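Local coordinates for protein GH62 hydrolase (Scytalidium thermophilum, PDB 4PVA) that probably removes arabinofuranosyl side groups from arabinoxylan as a family 62 alpha-L-arabinofuranosidase, contributing to lignocellulose breakdown, at residues I45-A50 and R100-V105; A64-Y69 and Y330-W335; W289-S294 and V322-Q327. All blocks are in the same frame, centred on the assembly; numbering follows the deposited sequence.

Contact 1. Residues I45-A50 and R100-V105. With PO4 (phosphate ion), chain C; PO4 (phosphate ion), chain F.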
loop_
_atom_site.group_PDB
_atom_site.type_symbol
_atom_site.label_atom_id
_atom_site.label_comp_id
_atom_site.label_asym_id
_atom_site.label_seq_id
_atom_site.Cartn_x
_atom_site.Cartn_y
_atom_site.Cartn_z
ATOM N N ILE A 45 1.605 -13.329 6.325
ATOM C CA ILE A 45 0.575 -12.299 6.207
ATOM C C ILE A 45 1.283 -11.025 5.816
ATOM O O ILE A 45 2.250 -10.609 6.442
ATOM C CB ILE A 45 -0.229 -12.116 7.516
ATOM C CG1 ILE A 45 -0.864 -13.461 7.948
ATOM C CG2 ILE A 45 -1.333 -11.101 7.327
ATOM C CD1 ILE A 45 -1.929 -13.958 7.022
ATOM N N LYS A 46 0.766 -10.416 4.740
ATOM C CA LYS A 46 1.510 -9.450 3.971
ATOM C C LYS A 46 0.703 -8.220 3.588
ATOM O O LYS A 46 -0.522 -8.232 3.556
ATOM C CB LYS A 46 2.020 -10.078 2.681
ATOM C CG LYS A 46 3.003 -11.206 2.905
ATOM C CD LYS A 46 3.616 -11.718 1.617
ATOM C CE LYS A 46 4.652 -10.775 1.053
ATOM N NZ LYS A 46 5.226 -11.323 -0.187
ATOM N N ASP A 47 1.431 -7.155 3.277
ATOM C CA ASP A 47 0.946 -6.010 2.513
ATOM C C ASP A 47 -0.405 -5.490 2.980
ATOM O O ASP A 47 -1.407 -5.577 2.277
ATOM C CB ASP A 47 1.045 -6.254 1.008
ATOM C CG ASP A 47 0.256 -7.395 0.494
ATOM O OD1 ASP A 47 -0.979 -7.451 0.758
ATOM O OD2 ASP A 47 0.841 -8.241 -0.265
ATOM N N PRO A 48 -0.441 -4.880 4.175
ATOM C CA PRO A 48 -1.724 -4.436 4.727
ATOM C C PRO A 48 -2.190 -3.095 4.182
ATOM O O PRO A 48 -1.381 -2.222 3.842
ATOM C CB PRO A 48 -1.404 -4.314 6.219
ATOM C CG PRO A 48 0.024 -3.892 6.229
ATOM C CD PRO A 48 0.665 -4.663 5.115
ATOM N N THR A 49 -3.495 -2.915 4.145
ATOM C CA THR A 49 -4.133 -1.603 3.983
ATOM C C THR A 49 -5.132 -1.495 5.130
ATOM O O THR A 49 -5.714 -2.514 5.526
ATOM C CB THR A 49 -4.807 -1.453 2.596
ATOM O OG1 THR A 49 -5.410 -0.164 2.515
ATOM C CG2 THR A 49 -5.875 -2.510 2.356
ATOM N N ALA A 50 -5.304 -0.300 5.689
ATOM C CA ALA A 50 -6.106 -0.182 6.901
ATOM C C ALA A 50 -6.695 1.198 7.063
ATOM O O ALA A 50 -6.067 2.216 6.730
ATOM C CB ALA A 50 -5.254 -0.490 8.117
ATOM N N ARG A 100 -4.983 -13.070 -6.083
ATOM C CA ARG A 100 -5.207 -11.671 -5.760
ATOM C C ARG A 100 -4.211 -11.276 -4.695
ATOM O O ARG A 100 -3.974 -12.053 -3.767
ATOM C CB ARG A 100 -6.587 -11.409 -5.180
ATOM C CG ARG A 100 -7.801 -11.683 -6.064
ATOM C CD ARG A 100 -8.342 -13.089 -5.941
ATOM N NE ARG A 100 -9.582 -13.314 -6.718
ATOM C CZ ARG A 100 -9.650 -13.434 -8.039
ATOM N NH1 ARG A 100 -8.565 -13.407 -8.804
ATOM N NH2 ARG A 100 -10.830 -13.623 -8.598
ATOM N N ALA A 101 -3.645 -10.080 -4.791
ATOM C CA ALA A 101 -2.652 -9.650 -3.834
ATOM C C ALA A 101 -2.589 -8.148 -3.738
ATOM O O ALA A 101 -2.938 -7.402 -4.668
ATOM C CB ALA A 101 -1.287 -10.175 -4.237
ATOM N N ALA A 102 -2.058 -7.680 -2.620
ATOM C CA ALA A 102 -1.607 -6.289 -2.422
ATOM C C ALA A 102 -2.719 -5.251 -2.540
ATOM O O ALA A 102 -2.726 -4.428 -3.467
ATOM C CB ALA A 102 -0.430 -5.962 -3.323
ATOM N N PRO A 103 -3.648 -5.270 -1.591
ATOM C CA PRO A 103 -4.782 -4.356 -1.639
ATOM C C PRO A 103 -4.499 -2.963 -1.069
ATOM O O PRO A 103 -3.574 -2.767 -0.244
ATOM C CB PRO A 103 -5.816 -5.052 -0.754
ATOM C CG PRO A 103 -5.003 -5.783 0.248
ATOM C CD PRO A 103 -3.763 -6.214 -0.466
ATOM N N GLN A 104 -5.355 -2.025 -1.470
ATOM C CA GLN A 104 -5.457 -0.657 -0.969
ATOM C C GLN A 104 -6.955 -0.411 -0.829
ATOM O O GLN A 104 -7.679 -0.605 -1.810
ATOM C CB GLN A 104 -4.876 0.329 -1.960
ATOM C CG GLN A 104 -5.046 1.778 -1.555
ATOM C CD GLN A 104 -5.076 2.756 -2.695
ATOM O OE1 GLN A 104 -5.387 2.401 -3.830
ATOM N NE2 GLN A 104 -4.776 4.007 -2.392
ATOM N N VAL A 105 -7.406 0.044 0.327
ATOM C CA VAL A 105 -8.839 0.306 0.555
ATOM C C VAL A 105 -9.113 1.783 0.768
ATOM O O VAL A 105 -8.390 2.452 1.494
ATOM C CB VAL A 105 -9.395 -0.513 1.748
ATOM C CG1 VAL A 105 -8.928 -0.045 3.103
ATOM C CG2 VAL A 105 -10.914 -0.541 1.664
HETATM P P PO4 C . -9.979 -13.395 -12.398
HETATM O O1 PO4 C . -9.053 -12.593 -11.494
HETATM O O2 PO4 C . -9.211 -14.234 -13.443
HETATM O O3 PO4 C . -10.792 -12.393 -13.150
HETATM O O4 PO4 C . -10.950 -14.179 -11.516
HETATM P P PO4 F . 6.429 -8.073 -1.561
HETATM O O1 PO4 F . 7.569 -7.250 -0.917
HETATM O O2 PO4 F . 6.387 -7.735 -3.068
HETATM O O3 PO4 F . 6.818 -9.528 -1.437
HETATM O O4 PO4 F . 5.173 -7.751 -0.902
HETATM O O HOH W 1 -1.001 -3.820 -0.322
#
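Strands 45-50 and 101-105 run almost in the same direction, 10° apart, and their axes come to 6.0 Å at the closest. Asp47 CA lies 5.6 Å from Ala102 CA, and Thr49 CA lies 5.2 Å from Gln104 CA, yet no backbone-to-backbone bond is found between the two segments. Asp47 and Ala102, each followed by a proline, both have positive phi, so the two strands kink alike at matching points. In place of a ladder, a side chain makes the one direct hydrogen bond. Val105 N donates to Thr49 OG1 at 3.0 Å with an N-H...O angle of 159°. The hydroxyl reaches that amide because OG1 stands anti to the backbone N (chi1 180°). A second bond, to Glu297, also grips OG1 and fixes its rotation. The methyl of the same threonine turns to the proline ring, CG2 lying 4.0 Å from Pro103 CG, while Val105 CG1 rests 3.6 Å from Thr49 OG1. Nearer the start, the Asp47 side chain crosses that of Pro103 at about a right angle and brings OD1 to 3.3 Å from Pro103 CD. Ser62 OG bonds both Asp47 OD1 and Ala102 N, so one serine hydroxyl bridges the carboxylate and the backbone of the other strand. Lys46 turns elsewhere: its chain, bent at chi3, brings NZ 2.7 Å from O3 of a phosphate ion. All the touching residues are buried. The two strands are first in adjacent four-stranded antiparallel sheets, consistent with inner strands of neighbouring blades in the five-bladed beta-propeller of this family. Strand 56-65 flanks 45-50, with Phe60 against Thr49 and Val105, while strand 113-119 packs Leu116 on Pro103 and Val117 on Gln104.

Contact 2. Residues A64-Y69 and Y330-W335. With PO4 (phosphate ion), chain D; PO4 (phosphate ion), chain F.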
loop_
_atom_site.group_PDB
_atom_site.type_symbol
_atom_site.label_atom_id
_atom_site.label_comp_id
_atom_site.label_asym_id
_atom_site.label_seq_id
_atom_site.Cartn_x
_atom_site.Cartn_y
_atom_site.Cartn_z
ATOM N N ALA A 64 0.079 -15.419 1.843
ATOM C CA ALA A 64 1.091 -15.919 0.945
ATOM C C ALA A 64 1.543 -17.292 1.371
ATOM O O ALA A 64 1.793 -17.509 2.556
ATOM C CB ALA A 64 2.270 -14.972 0.941
ATOM N N LYS A 65 1.685 -18.171 0.393
ATOM C CA LYS A 65 2.304 -19.485 0.590
ATOM C C LYS A 65 2.871 -19.850 -0.774
ATOM O O LYS A 65 2.589 -19.208 -1.760
ATOM C CB LYS A 65 1.304 -20.518 1.144
ATOM C CG LYS A 65 -0.023 -20.517 0.412
ATOM C CD LYS A 65 -0.963 -21.588 0.973
ATOM C CE LYS A 65 -2.354 -21.450 0.388
ATOM N NZ LYS A 65 -3.290 -22.522 0.818
ATOM N N SER A 66 3.628 -20.936 -0.833
ATOM C CA SER A 66 4.156 -21.366 -2.119
ATOM C C SER A 66 3.056 -21.622 -3.154
ATOM O O SER A 66 3.253 -21.376 -4.319
ATOM C CB SER A 66 5.091 -22.564 -1.945
ATOM O OG SER A 66 6.282 -22.112 -1.292
ATOM N N GLU A 67 1.883 -22.064 -2.708
ATOM C CA GLU A 67 0.778 -22.348 -3.616
ATOM C C GLU A 67 0.174 -21.106 -4.259
ATOM O O GLU A 67 -0.380 -21.177 -5.351
ATOM C CB GLU A 67 -0.312 -23.123 -2.862
ATOM C CG GLU A 67 -1.515 -23.578 -3.691
ATOM C CD GLU A 67 -2.560 -22.488 -3.934
ATOM O OE1 GLU A 67 -3.202 -22.545 -5.010
ATOM O OE2 GLU A 67 -2.743 -21.559 -3.094
ATOM N N GLY A 68 0.243 -19.959 -3.579
ATOM C CA GLY A 68 -0.368 -18.793 -4.147
ATOM C C GLY A 68 -0.683 -17.690 -3.166
ATOM O O GLY A 68 -0.319 -17.746 -1.988
ATOM N N TYR A 69 -1.416 -16.716 -3.693
ATOM C CA TYR A 69 -1.826 -15.501 -2.985
ATOM C C TYR A 69 -3.303 -15.313 -3.032
ATOM O O TYR A 69 -3.932 -15.443 -4.089
ATOM C CB TYR A 69 -1.210 -14.241 -3.594
ATOM C CG TYR A 69 0.198 -14.015 -3.192
ATOM C CD1 TYR A 69 1.225 -14.780 -3.700
ATOM C CD2 TYR A 69 0.526 -13.000 -2.296
ATOM C CE1 TYR A 69 2.536 -14.584 -3.278
ATOM C CE2 TYR A 69 1.816 -12.781 -1.895
ATOM C CZ TYR A 69 2.820 -13.561 -2.392
ATOM O OH TYR A 69 4.116 -13.345 -1.976
ATOM N N TYR A 330 10.668 -17.754 -1.611
ATOM C CA TYR A 330 10.221 -16.396 -1.362
ATOM C C TYR A 330 8.768 -16.353 -0.911
ATOM O O TYR A 330 8.458 -15.683 0.075
ATOM C CB TYR A 330 10.421 -15.534 -2.600
ATOM C CG TYR A 330 10.109 -14.096 -2.255
ATOM C CD1 TYR A 330 11.073 -13.279 -1.649
ATOM C CD2 TYR A 330 8.856 -13.569 -2.454
ATOM C CE1 TYR A 330 10.773 -11.999 -1.263
ATOM C CE2 TYR A 330 8.566 -12.271 -2.068
ATOM C CZ TYR A 330 9.538 -11.516 -1.473
ATOM O OH TYR A 330 9.316 -10.218 -1.072
ATOM N N ASN A 331 7.876 -17.073 -1.574
ATOM C CA ASN A 331 6.478 -16.992 -1.195
ATOM C C ASN A 331 6.123 -17.756 0.069
ATOM O O ASN A 331 5.023 -17.627 0.572
ATOM C CB ASN A 331 5.604 -17.395 -2.354
ATOM C CG ASN A 331 5.664 -16.386 -3.473
ATOM O OD1 ASN A 331 5.694 -15.152 -3.263
ATOM N ND2 ASN A 331 5.665 -16.894 -4.666
ATOM N N ALA A 332 7.092 -18.474 0.623
ATOM C CA ALA A 332 6.956 -19.154 1.912
ATOM C C ALA A 332 7.599 -18.365 3.073
ATOM O O ALA A 332 7.647 -18.831 4.211
ATOM C CB ALA A 332 7.554 -20.555 1.828
ATOM N N LEU A 333 8.083 -17.160 2.816
ATOM C CA LEU A 333 8.688 -16.377 3.888
ATOM C C LEU A 333 7.689 -16.101 4.984
ATOM O O LEU A 333 6.544 -15.803 4.703
ATOM C CB LEU A 333 9.217 -15.058 3.352
ATOM C CG LEU A 333 10.567 -15.097 2.655
ATOM C CD1 LEU A 333 10.827 -13.775 1.934
ATOM C CD2 LEU A 333 11.701 -15.409 3.621
ATOM N N PRO A 334 8.134 -16.170 6.247
ATOM C CA PRO A 334 7.209 -15.997 7.367
ATOM C C PRO A 334 6.987 -14.502 7.723
ATOM O O PRO A 334 7.290 -14.030 8.812
ATOM C CB PRO A 334 7.901 -16.754 8.492
ATOM C CG PRO A 334 9.344 -16.596 8.194
ATOM C CD PRO A 334 9.437 -16.671 6.692
ATOM N N TRP A 335 6.418 -13.773 6.791
ATOM C CA TRP A 335 6.044 -12.381 7.026
ATOM C C TRP A 335 4.967 -12.288 8.087
ATOM O O TRP A 335 4.054 -13.127 8.155
ATOM C CB TRP A 335 5.539 -11.695 5.753
ATOM C CG TRP A 335 6.506 -11.589 4.638
ATOM C CD1 TRP A 335 6.602 -12.413 3.558
ATOM C CD2 TRP A 335 7.511 -10.564 4.442
ATOM N NE1 TRP A 335 7.617 -11.986 2.711
ATOM C CE2 TRP A 335 8.168 -10.845 3.233
ATOM C CE3 TRP A 335 7.916 -9.446 5.176
ATOM C CZ2 TRP A 335 9.192 -10.038 2.726
ATOM C CZ3 TRP A 335 8.933 -8.664 4.678
ATOM C CH2 TRP A 335 9.560 -8.964 3.475
HETATM P P PO4 D . -6.273 -20.404 0.046
HETATM O O1 PO4 D . -5.906 -19.510 -1.130
HETATM O O2 PO4 D . -5.869 -21.865 -0.125
HETATM O O3 PO4 D . -5.540 -19.892 1.220
HETATM O O4 PO4 D . -7.766 -20.339 0.252
HETATM P P PO4 F . 6.429 -8.073 -1.561
HETATM O O1 PO4 F . 7.569 -7.250 -0.917
HETATM O O2 PO4 F . 6.387 -7.735 -3.068
HETATM O O3 PO4 F . 6.818 -9.528 -1.437
HETATM O O4 PO4 F . 5.173 -7.751 -0.902
HETATM O O HOH W 2 5.401 -19.757 -5.142
#
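A type I turn, Lys65 to Gly68, meets a short 3-10 segment, 330-332, without strand pairing: Lys65 CA and Ala332 CA are 4.8 Å apart, and Asn331 O sits 3.3 Å from Lys65 CA. The polar centre is the pair Tyr69 and Asn331. Tyr69 OH donates to Asn331 OD1 over 2.7 Å, meeting the carbonyl from above its plane with a C=O...O angle of 136°. The amide stands at the edge of the ring, its plane turned 85° from that of the ring, so the two groups do not stack. With CG beside its own backbone N (chi1 -68°), Asn331 can present both ends of its amide to segment 64-69: OD1 to the tyrosine, and ND2 to a water at 2.9 Å that in turn donates to Ser66 O at 2.8 Å. Over the centre of one face of the Tyr69 ring lies Ala64 CA, 4.3 Å above the plane. Lys46 NZ also bonds Tyr69 OH, so the phenol oxygen links a lysine to the amide. A phenylalanine in place of Tyr69 could keep the ring against Ala64 but would probably leave Asn331 OD1 without its donor and Lys46 without one of its partners. The outer margin is thinner, with Ser66 OG 3.7 Å from Ala332 CB. Beyond the pair, Tyr330 OH bonds, at 2.6 Å, O3 of the phosphate ion that Lys46 also binds, probably from the crystallisation liquor, with Arg251, His295 and Gln320 as further partners. In the fold, the turn connects the two strands of the hairpin 56-65 and 68-76, whose sheet has 44-53 at its edge. Segment 330-335 leads into strand 336-341 of another sheet; just before it, the backbone of Trp335 bonds that of Ile45 on strand 44-53.

Contact 3. Residues W289-S294 and V322-Q327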
loop_
_atom_site.group_PDB
_atom_site.type_symbol
_atom_site.label_atom_id
_atom_site.label_comp_id
_atom_site.label_asym_id
_atom_site.label_seq_id
_atom_site.Cartn_x
_atom_site.Cartn_y
_atom_site.Cartn_z
ATOM N N TRP A 289 12.439 -7.974 15.716
ATOM C CA TRP A 289 12.020 -9.182 14.995
ATOM C C TRP A 289 12.179 -9.085 13.479
ATOM O O TRP A 289 11.924 -10.036 12.763
ATOM C CB TRP A 289 10.553 -9.500 15.339
ATOM C CG TRP A 289 9.611 -8.367 14.991
ATOM C CD1 TRP A 289 9.414 -7.216 15.712
ATOM C CD2 TRP A 289 8.736 -8.282 13.858
ATOM N NE1 TRP A 289 8.486 -6.415 15.076
ATOM C CE2 TRP A 289 8.038 -7.063 13.962
ATOM C CE3 TRP A 289 8.447 -9.141 12.782
ATOM C CZ2 TRP A 289 7.090 -6.661 13.047
ATOM C CZ3 TRP A 289 7.497 -8.730 11.859
ATOM C CH2 TRP A 289 6.842 -7.485 12.002
ATOM N N THR A 290 12.556 -7.925 12.973
ATOM C CA THR A 290 12.732 -7.720 11.540
ATOM C C THR A 290 13.755 -6.623 11.318
ATOM O O THR A 290 13.880 -5.715 12.159
ATOM C CB THR A 290 11.383 -7.334 10.889
ATOM O OG1 THR A 290 11.525 -7.207 9.470
ATOM C CG2 THR A 290 10.835 -6.041 11.463
ATOM N N LYS A 291 14.524 -6.730 10.255
ATOM C CA LYS A 291 15.365 -5.635 9.780
ATOM C C LYS A 291 14.794 -4.932 8.554
ATOM O O LYS A 291 15.334 -3.976 8.084
ATOM C CB LYS A 291 16.766 -6.119 9.430
ATOM C CG LYS A 291 17.467 -6.627 10.670
ATOM C CD LYS A 291 18.887 -7.072 10.428
ATOM C CE LYS A 291 19.582 -7.298 11.749
ATOM N NZ LYS A 291 20.977 -7.750 11.523
ATOM N N SER A 292 13.667 -5.446 8.069
ATOM C CA SER A 292 12.949 -4.911 6.929
ATOM C C SER A 292 11.674 -4.249 7.375
ATOM O O SER A 292 10.921 -4.796 8.169
ATOM C CB SER A 292 12.633 -6.034 5.954
ATOM O OG SER A 292 13.795 -6.319 5.179
ATOM N N ILE A 293 11.410 -3.076 6.804
ATOM C CA ILE A 293 10.147 -2.353 6.941
ATOM C C ILE A 293 9.558 -2.351 5.525
ATOM O O ILE A 293 10.007 -1.568 4.673
ATOM C CB ILE A 293 10.344 -0.924 7.451
ATOM C CG1 ILE A 293 11.206 -0.905 8.741
ATOM C CG2 ILE A 293 8.992 -0.262 7.636
ATOM C CD1 ILE A 293 10.585 -1.570 9.963
ATOM N N SER A 294 8.598 -3.235 5.256
ATOM C CA SER A 294 8.190 -3.537 3.883
ATOM C C SER A 294 6.698 -3.363 3.632
ATOM O O SER A 294 5.884 -3.619 4.508
ATOM C CB SER A 294 8.649 -4.950 3.549
ATOM O OG SER A 294 8.242 -5.394 2.273
ATOM N N VAL A 322 9.854 -9.571 8.701
ATOM C CA VAL A 322 10.203 -10.984 8.662
ATOM C C VAL A 322 11.505 -11.176 9.390
ATOM O O VAL A 322 12.365 -10.319 9.362
ATOM C CB VAL A 322 10.292 -11.457 7.179
ATOM C CG1 VAL A 322 11.411 -10.794 6.426
ATOM C CG2 VAL A 322 10.420 -12.962 7.081
ATOM N N ASP A 323 11.645 -12.335 10.028
ATOM C CA ASP A 323 12.889 -12.708 10.684
ATOM C C ASP A 323 14.000 -12.676 9.644
ATOM O O ASP A 323 13.889 -13.342 8.611
ATOM C CB ASP A 323 12.713 -14.128 11.255
ATOM C CG ASP A 323 13.939 -14.648 11.999
ATOM O OD1 ASP A 323 15.039 -14.114 11.845
ATOM O OD2 ASP A 323 13.743 -15.658 12.718
ATOM N N PRO A 324 15.068 -11.880 9.874
ATOM C CA PRO A 324 16.137 -11.743 8.889
ATOM C C PRO A 324 16.880 -13.033 8.618
ATOM O O PRO A 324 17.547 -13.132 7.593
ATOM C CB PRO A 324 17.067 -10.667 9.491
ATOM C CG PRO A 324 16.729 -10.601 10.914
ATOM C CD PRO A 324 15.311 -11.056 11.073
ATOM N N ASN A 325 16.723 -14.016 9.498
ATOM C CA ASN A 325 17.401 -15.294 9.356
ATOM C C ASN A 325 16.562 -16.379 8.710
ATOM O O ASN A 325 17.022 -17.504 8.549
ATOM C CB ASN A 325 17.904 -15.744 10.725
ATOM C CG ASN A 325 18.909 -14.765 11.318
ATOM O OD1 ASN A 325 19.907 -14.416 10.681
ATOM N ND2 ASN A 325 18.625 -14.279 12.522
ATOM N N ALA A 326 15.330 -16.054 8.330
ATOM C CA ALA A 326 14.474 -17.019 7.642
ATOM C C ALA A 326 15.089 -17.405 6.303
ATOM O O ALA A 326 15.560 -16.557 5.573
ATOM C CB ALA A 326 13.072 -16.457 7.442
ATOM N N GLN A 327 15.095 -18.707 6.013
ATOM C CA GLN A 327 15.654 -19.263 4.789
ATOM C C GLN A 327 14.600 -20.133 4.118
ATOM O O GLN A 327 14.498 -21.323 4.371
ATOM C CB GLN A 327 16.841 -20.133 5.124
ATOM C CG GLN A 327 18.061 -19.416 5.667
ATOM C CD GLN A 327 19.195 -20.392 5.939
ATOM O OE1 GLN A 327 19.237 -21.489 5.368
ATOM N NE2 GLN A 327 20.103 -20.013 6.812
HETATM O O HOH W 3 14.144 -8.625 8.179
#
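Thr290 and Val322 make the close side of this meeting of two loops. Val322 N donates to Thr290 OG1 at 3.0 Å, with an N-H...O angle of 158°. The same hydroxyl gives its proton to Ser292 O, 2.8 Å away, in the carbonyl plane and on a lone pair, so one atom ties its own loop and the other together. Its position follows from chi1 of -177°, which sets OG1 anti to the backbone N and turns CG2 back over the Trp289 ring, 3.8 Å above the centre of one face. Beside this cluster a water bridges the two backbones, accepting from Lys291 N at 2.8 Å and donating to Val322 O at 2.7 Å. Two CA-H...O contacts lie close by: Thr290 CA to Val322 O at 3.4 Å, and Asp323 CA to Trp289 O at 3.5 Å. Trp289 is itself anchored outside the contact, its NE1 bonded to Thr29 O and its ring meeting Phe284 nearly at right angles. Segment 289-294 leads toward strand 296-298, whose antiparallel neighbour, strand 316-321, runs out into the loop that holds 322-327, so the contact joins loops at one end of the same sheet. There Asp323 begins a type I turn to Ala326 and an Asx turn as well, its OD1 accepting from Asn325 N. Toward solvent the packing slackens: the extended Lys291 chain crosses the exposed Pro324 ring at about a right angle, with Lys291 CG 4.0 Å from Pro324 CG.

In the fold
From the N terminus, strand 44-53 starts contact 1, which closes about 50 residues later when strand 101-108 comes alongside. Before that, the turn at 64-69 has opened contact 2, closed only at 330-335, so contacts 1 and 2 cross. Contact 3, 289-294 with 322-327, begins after contact 1 is complete and is nested inside the long loop of contact 2. Contact 1 joins the first strands of two successive sheets; contact 2 ties the first of these to the sheet holding strand 336-341; contact 3 joins loops of that last sheet. Lys46 and Tyr69 link contacts 1 and 2, while Trp335 packing on Val322 links 2 and 3.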